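Local coordinates for protein transcription termination factor FttA (Pyrococcus horikoshii, PDB 3AF6) that probably terminates transcription genome-wide by cutting nascent RNA as a zinc-dependent ribonuclease with endonuclease and 5'-3' exonuclease activity, at residues 532-537 and 543-548; 441-446 and 515-520. All coordinates share one frame; numbering follows the deposited sequence.

Contact 1 of 2, residues 532-537 and 543-548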
loop_
_atom_site.group_PDB
_atom_site.type_symbol
_atom_site.label_atom_id
_atom_site.label_comp_id
_atom_site.label_asym_id
_atom_site.label_seq_id
_atom_site.Cartn_x
_atom_site.Cartn_y
_atom_site.Cartn_z
ATOM N N GLU A 532 -25.623 -1.366 4.139
ATOM C CA GLU A 532 -26.859 -0.734 4.570
ATOM C C GLU A 532 -27.623 -0.227 3.359
ATOM O O GLU A 532 -28.816 -0.496 3.218
ATOM C CB GLU A 532 -26.565 0.423 5.521
ATOM C CG GLU A 532 -27.810 1.070 6.096
ATOM C CD GLU A 532 -27.484 2.124 7.141
ATOM O OE1 GLU A 532 -28.415 2.855 7.566
ATOM O OE2 GLU A 532 -26.295 2.221 7.539
ATOM N N TYR A 533 -26.929 0.506 2.488
ATOM C CA TYR A 533 -27.534 1.033 1.269
ATOM C C TYR A 533 -28.126 -0.134 0.508
ATOM O O TYR A 533 -29.295 -0.103 0.129
ATOM C CB TYR A 533 -26.488 1.724 0.390
ATOM C CG TYR A 533 -25.934 3.007 0.958
ATOM C CD1 TYR A 533 -26.738 4.137 1.090
ATOM C CD2 TYR A 533 -24.609 3.089 1.378
ATOM C CE1 TYR A 533 -26.234 5.319 1.627
ATOM C CE2 TYR A 533 -24.094 4.266 1.921
ATOM C CZ TYR A 533 -24.913 5.375 2.042
ATOM O OH TYR A 533 -24.416 6.535 2.591
ATOM N N PHE A 534 -27.321 -1.173 0.295
ATOM C CA PHE A 534 -27.793 -2.347 -0.431
ATOM C C PHE A 534 -29.129 -2.830 0.113
ATOM O O PHE A 534 -30.136 -2.821 -0.598
ATOM C CB PHE A 534 -26.790 -3.497 -0.353
ATOM C CG PHE A 534 -27.326 -4.795 -0.900
ATOM C CD1 PHE A 534 -27.572 -4.943 -2.259
ATOM C CD2 PHE A 534 -27.623 -5.856 -0.047
ATOM C CE1 PHE A 534 -28.111 -6.126 -2.768
ATOM C CE2 PHE A 534 -28.163 -7.044 -0.542
ATOM C CZ PHE A 534 -28.408 -7.179 -1.909
ATOM N N LYS A 535 -29.120 -3.253 1.377
ATOM C CA LYS A 535 -30.321 -3.742 2.049
ATOM C C LYS A 535 -31.523 -2.844 1.791
ATOM O O LYS A 535 -32.595 -3.316 1.407
ATOM C CB LYS A 535 -30.101 -3.810 3.565
ATOM C CG LYS A 535 -29.263 -4.969 4.064
ATOM C CD LYS A 535 -29.171 -4.923 5.583
ATOM C CE LYS A 535 -28.439 -6.134 6.144
ATOM N NZ LYS A 535 -28.349 -6.100 7.634
ATOM N N GLN A 536 -31.337 -1.544 2.001
ATOM C CA GLN A 536 -32.423 -0.599 1.835
ATOM C C GLN A 536 -32.835 -0.236 0.419
ATOM O O GLN A 536 -33.947 0.247 0.212
ATOM C CB GLN A 536 -32.123 0.672 2.621
ATOM C CG GLN A 536 -32.134 0.451 4.120
ATOM C CD GLN A 536 -32.364 1.730 4.891
ATOM O OE1 GLN A 536 -33.343 2.439 4.653
ATOM N NE2 GLN A 536 -31.468 2.032 5.828
ATOM N N LEU A 537 -31.968 -0.459 -0.562
ATOM C CA LEU A 537 -32.332 -0.115 -1.930
ATOM C C LEU A 537 -32.809 -1.325 -2.732
ATOM O O LEU A 537 -33.645 -1.198 -3.622
ATOM C CB LEU A 537 -31.149 0.554 -2.635
ATOM C CG LEU A 537 -30.586 1.825 -1.982
ATOM C CD1 LEU A 537 -29.438 2.357 -2.807
ATOM C CD2 LEU A 537 -31.666 2.883 -1.867
ATOM N N ASN A 543 -33.851 2.041 -8.260
ATOM C CA ASN A 543 -32.433 2.100 -7.940
ATOM C C ASN A 543 -31.593 1.111 -8.739
ATOM O O ASN A 543 -32.103 0.135 -9.300
ATOM C CB ASN A 543 -32.224 1.831 -6.445
ATOM C CG ASN A 543 -33.001 2.785 -5.563
ATOM O OD1 ASN A 543 -32.862 4.008 -5.672
ATOM N ND2 ASN A 543 -33.822 2.232 -4.676
ATOM N N SER A 544 -30.292 1.369 -8.769
ATOM C CA SER A 544 -29.366 0.504 -9.481
ATOM C C SER A 544 -28.100 0.239 -8.684
ATOM O O SER A 544 -27.650 1.080 -7.897
ATOM C CB SER A 544 -28.988 1.123 -10.833
ATOM O OG SER A 544 -29.933 0.779 -11.833
ATOM N N ILE A 545 -27.535 -0.946 -8.882
ATOM C CA ILE A 545 -26.289 -1.296 -8.222
ATOM C C ILE A 545 -25.295 -1.668 -9.326
ATOM O O ILE A 545 -25.623 -2.420 -10.244
ATOM C CB ILE A 545 -26.479 -2.463 -7.214
ATOM C CG1 ILE A 545 -25.227 -2.591 -6.349
ATOM C CG2 ILE A 545 -26.788 -3.764 -7.946
ATOM C CD1 ILE A 545 -25.351 -3.601 -5.229
ATOM N N ILE A 546 -24.091 -1.113 -9.249
ATOM C CA ILE A 546 -23.064 -1.370 -10.251
ATOM C C ILE A 546 -21.778 -1.910 -9.628
ATOM O O ILE A 546 -21.136 -1.238 -8.821
ATOM C CB ILE A 546 -22.713 -0.066 -11.022
ATOM C CG1 ILE A 546 -23.961 0.510 -11.694
ATOM C CG2 ILE A 546 -21.648 -0.346 -12.065
ATOM C CD1 ILE A 546 -23.735 1.871 -12.315
ATOM N N PHE A 547 -21.398 -3.123 -9.997
ATOM C CA PHE A 547 -20.161 -3.695 -9.474
ATOM C C PHE A 547 -19.045 -3.273 -10.417
ATOM O O PHE A 547 -19.147 -3.457 -11.634
ATOM C CB PHE A 547 -20.260 -5.228 -9.388
ATOM C CG PHE A 547 -21.242 -5.704 -8.352
ATOM C CD1 PHE A 547 -20.972 -5.536 -6.993
ATOM C CD2 PHE A 547 -22.466 -6.248 -8.729
ATOM C CE1 PHE A 547 -21.911 -5.896 -6.024
ATOM C CE2 PHE A 547 -23.408 -6.609 -7.770
ATOM C CZ PHE A 547 -23.128 -6.430 -6.413
ATOM N N VAL A 548 -17.996 -2.682 -9.852
ATOM C CA VAL A 548 -16.863 -2.208 -10.633
ATOM C C VAL A 548 -15.578 -2.843 -10.131
ATOM O O VAL A 548 -14.481 -2.324 -10.341
ATOM C CB VAL A 548 -16.727 -0.676 -10.537
ATOM C CG1 VAL A 548 -17.985 -0.006 -11.061
ATOM C CG2 VAL A 548 -16.462 -0.275 -9.095
#
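Asn543 and Leu537 meet where helix 529-537 gives way, through a short loop, to strand 544-547 of the parallel six-stranded sheet in the beta-CASP region. The helix forms the middle of a beta-alpha-beta crossover from strand 516-520 to strand 544-547, and strand 425-429 lies between those two in the sheet. Asn543, just ahead of the strand, can be followed outward along its side chain. Its CB sits 4.2 Å from Leu537 CB. One bond on, Asn543 CG is 3.9 Å from Leu537 CD2. CG lies beside the backbone N and anti to the carbonyl carbon (chi1 -56°), and the two side chains cross at about a right angle. At the tip the amide divides its roles. OD1 accepts a weak hydrogen bond from the backbone N of Lys425, while ND2 rests against the leucine, 3.6 Å from Leu537 CD2. ND2 is also 3.6 Å from Leu537 O, a proximity that does not qualify as a hydrogen bond. The backbone of Asn543 pairs with Glu584, so the residue adjoins strands on both flanks of its own.

Two residues on, Ile545 supplies a purely apolar second contact. Its CG1 is anti to the backbone N (chi1 -168°) and CD1 continues the extended chain, which brings the methyl up to the ring of Phe534. Phe534 CA and Ile545 CA are 8.0 Å apart, and the phenylalanine ring also packs on Leu556 and Val560 of helix 556-561. The side chains meet at an oblique angle, with Ile545 CD1 3.9 Å from Phe534 CD1.

Contact 2 of 2, residues 441-446 and 515-520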
loop_
_atom_site.group_PDB
_atom_site.type_symbol
_atom_site.label_atom_id
_atom_site.label_comp_id
_atom_site.label_asym_id
_atom_site.label_seq_id
_atom_site.Cartn_x
_atom_site.Cartn_y
_atom_site.Cartn_z
ATOM N N MET A 441 -12.550 9.868 -10.525
ATOM C CA MET A 441 -11.961 10.605 -11.635
ATOM C C MET A 441 -12.863 10.544 -12.854
ATOM O O MET A 441 -13.186 11.569 -13.449
ATOM C CB MET A 441 -10.588 10.044 -11.974
ATOM C CG MET A 441 -9.563 10.275 -10.887
ATOM S SD MET A 441 -9.329 12.021 -10.525
ATOM C CE MET A 441 -10.536 12.290 -9.262
ATOM N N VAL A 442 -13.286 9.345 -13.223
ATOM C CA VAL A 442 -14.164 9.215 -14.366
ATOM C C VAL A 442 -15.347 10.177 -14.265
ATOM O O VAL A 442 -15.660 10.858 -15.233
ATOM C CB VAL A 442 -14.687 7.779 -14.522
ATOM C CG1 VAL A 442 -15.719 7.723 -15.626
ATOM C CG2 VAL A 442 -13.539 6.853 -14.851
ATOM N N LEU A 443 -15.995 10.254 -13.107
ATOM C CA LEU A 443 -17.139 11.156 -12.961
ATOM C C LEU A 443 -16.747 12.630 -12.851
ATOM O O LEU A 443 -17.531 13.511 -13.196
ATOM C CB LEU A 443 -17.974 10.771 -11.738
ATOM C CG LEU A 443 -18.644 9.398 -11.748
ATOM C CD1 LEU A 443 -19.298 9.153 -10.394
ATOM C CD2 LEU A 443 -19.661 9.315 -12.858
ATOM N N GLU A 444 -15.531 12.890 -12.378
ATOM C CA GLU A 444 -15.043 14.256 -12.209
ATOM C C GLU A 444 -14.670 14.912 -13.547
ATOM O O GLU A 444 -14.810 16.122 -13.707
ATOM C CB GLU A 444 -13.848 14.260 -11.253
ATOM C CG GLU A 444 -13.455 15.629 -10.709
ATOM C CD GLU A 444 -12.709 16.485 -11.722
ATOM O OE1 GLU A 444 -11.715 15.998 -12.304
ATOM O OE2 GLU A 444 -13.112 17.652 -11.922
ATOM N N GLU A 445 -14.188 14.124 -14.504
ATOM C CA GLU A 445 -13.856 14.687 -15.804
ATOM C C GLU A 445 -15.162 14.827 -16.552
ATOM O O GLU A 445 -15.334 15.717 -17.383
ATOM C CB GLU A 445 -12.918 13.776 -16.600
ATOM C CG GLU A 445 -12.648 14.283 -18.024
ATOM C CD GLU A 445 -11.466 13.597 -18.685
ATOM O OE1 GLU A 445 -11.555 12.380 -18.953
ATOM O OE2 GLU A 445 -10.445 14.277 -18.935
ATOM N N TYR A 446 -16.088 13.933 -16.250
ATOM C CA TYR A 446 -17.383 13.958 -16.891
ATOM C C TYR A 446 -18.193 15.103 -16.308
ATOM O O TYR A 446 -19.135 15.591 -16.930
ATOM C CB TYR A 446 -18.099 12.635 -16.654
ATOM C CG TYR A 446 -19.509 12.620 -17.161
ATOM C CD1 TYR A 446 -19.781 12.669 -18.524
ATOM C CD2 TYR A 446 -20.578 12.583 -16.271
ATOM C CE1 TYR A 446 -21.094 12.687 -18.994
ATOM C CE2 TYR A 446 -21.894 12.598 -16.724
ATOM C CZ TYR A 446 -22.149 12.654 -18.085
ATOM O OH TYR A 446 -23.458 12.709 -18.525
ATOM N N PRO A 515 -32.659 11.789 -6.411
ATOM C CA PRO A 515 -31.752 10.778 -6.953
ATOM C C PRO A 515 -30.323 11.187 -6.642
ATOM O O PRO A 515 -30.034 12.373 -6.472
ATOM C CB PRO A 515 -32.065 10.808 -8.445
ATOM C CG PRO A 515 -33.534 11.128 -8.457
ATOM C CD PRO A 515 -33.603 12.250 -7.442
ATOM N N ALA A 516 -29.430 10.210 -6.549
ATOM C CA ALA A 516 -28.035 10.510 -6.254
ATOM C C ALA A 516 -27.151 9.307 -6.507
ATOM O O ALA A 516 -27.631 8.180 -6.647
ATOM C CB ALA A 516 -27.888 10.969 -4.802
ATOM N N ILE A 517 -25.853 9.561 -6.585
ATOM C CA ILE A 517 -24.888 8.499 -6.791
ATOM C C ILE A 517 -24.226 8.243 -5.443
ATOM O O ILE A 517 -23.742 9.181 -4.794
ATOM C CB ILE A 517 -23.800 8.900 -7.806
ATOM C CG1 ILE A 517 -24.440 9.291 -9.137
ATOM C CG2 ILE A 517 -22.837 7.738 -8.012
ATOM C CD1 ILE A 517 -25.247 8.182 -9.760
ATOM N N ILE A 518 -24.218 6.977 -5.026
ATOM C CA ILE A 518 -23.619 6.593 -3.755
ATOM C C ILE A 518 -22.454 5.635 -3.972
ATOM O O ILE A 518 -22.615 4.551 -4.537
ATOM C CB ILE A 518 -24.655 5.900 -2.833
ATOM C CG1 ILE A 518 -25.880 6.799 -2.658
ATOM C CG2 ILE A 518 -24.036 5.601 -1.471
ATOM C CD1 ILE A 518 -27.078 6.083 -2.073
ATOM N N ILE A 519 -21.274 6.048 -3.534
ATOM C CA ILE A 519 -20.093 5.204 -3.652
ATOM C C ILE A 519 -19.665 4.938 -2.216
ATOM O O ILE A 519 -19.417 5.877 -1.451
ATOM C CB ILE A 519 -18.944 5.909 -4.416
ATOM C CG1 ILE A 519 -19.422 6.336 -5.805
ATOM C CG2 ILE A 519 -17.762 4.966 -4.543
ATOM C CD1 ILE A 519 -18.310 6.868 -6.705
ATOM N N ALA A 520 -19.591 3.662 -1.845
ATOM C CA ALA A 520 -19.228 3.311 -0.480
ATOM C C ALA A 520 -18.605 1.933 -0.310
ATOM O O ALA A 520 -18.884 0.997 -1.067
ATOM C CB ALA A 520 -20.459 3.424 0.416
#
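Leu443 touches Ile517 and Ile519, packing helix 435-447 onto strand 516-520 in the parallel alpha/beta sheet of the beta-CASP region. The first shell is small, with 68 Å² buried in total, and it depends on one methyl of the helix. Leu443 CD1 approaches Ile517 CG2 to 4.5 Å and is equally far, 4.5 Å, from Ile519 CD1. Both isoleucines, two positions apart on the strand, have CB turned toward the helix. CD1 is carried to them by an extended leucine side chain, anti to CA about the CB-CG bond (chi2 174°).

The next shell is also apolar. Ile456 of strand 456-459 touches both Leu443 and Ile517, while Ile517 additionally meets Ile416 of helix 405-420, and Ile519 meets Ile428. Backbone pairing fixes the strand itself: Ile517 bonds to Pro455 and Tyr457 on one flank, and Ile518 to Val426 and Ile428 on the other. Helix 435-447 belongs to the crossover from strand 425-429 to strand 456-459, which brackets strand 516-520. Farther out, Glu445 on the helix makes a salt bridge to Arg374. The other leucine methyl stands back from the strand, with Leu443 CD2 6.0 Å from Ile517 CG2.

In the fold
Both contacts pack helices on the same parallel sheet, with centres about 14 Å apart, and strand 516-520 connects them. Its Ile517 and Ile519 serve contact 2, whereas Ile518 and Ala520, facing the other side of the sheet, meet the helix of contact 1. There Tyr533 CZ lies 3.6 Å from Ile518 CG2, and Tyr533 CE2 is 4.0 Å from Ala520 CB. Helices 435-447 and 529-537 thus pack on opposite faces of this sheet. Along the chain, contact 2 closes before contact 1 opens. Their centres lie about 24 Å (contact 2) and 27 Å (contact 1) from the chain centre, and both are structural packing away from the two-zinc site.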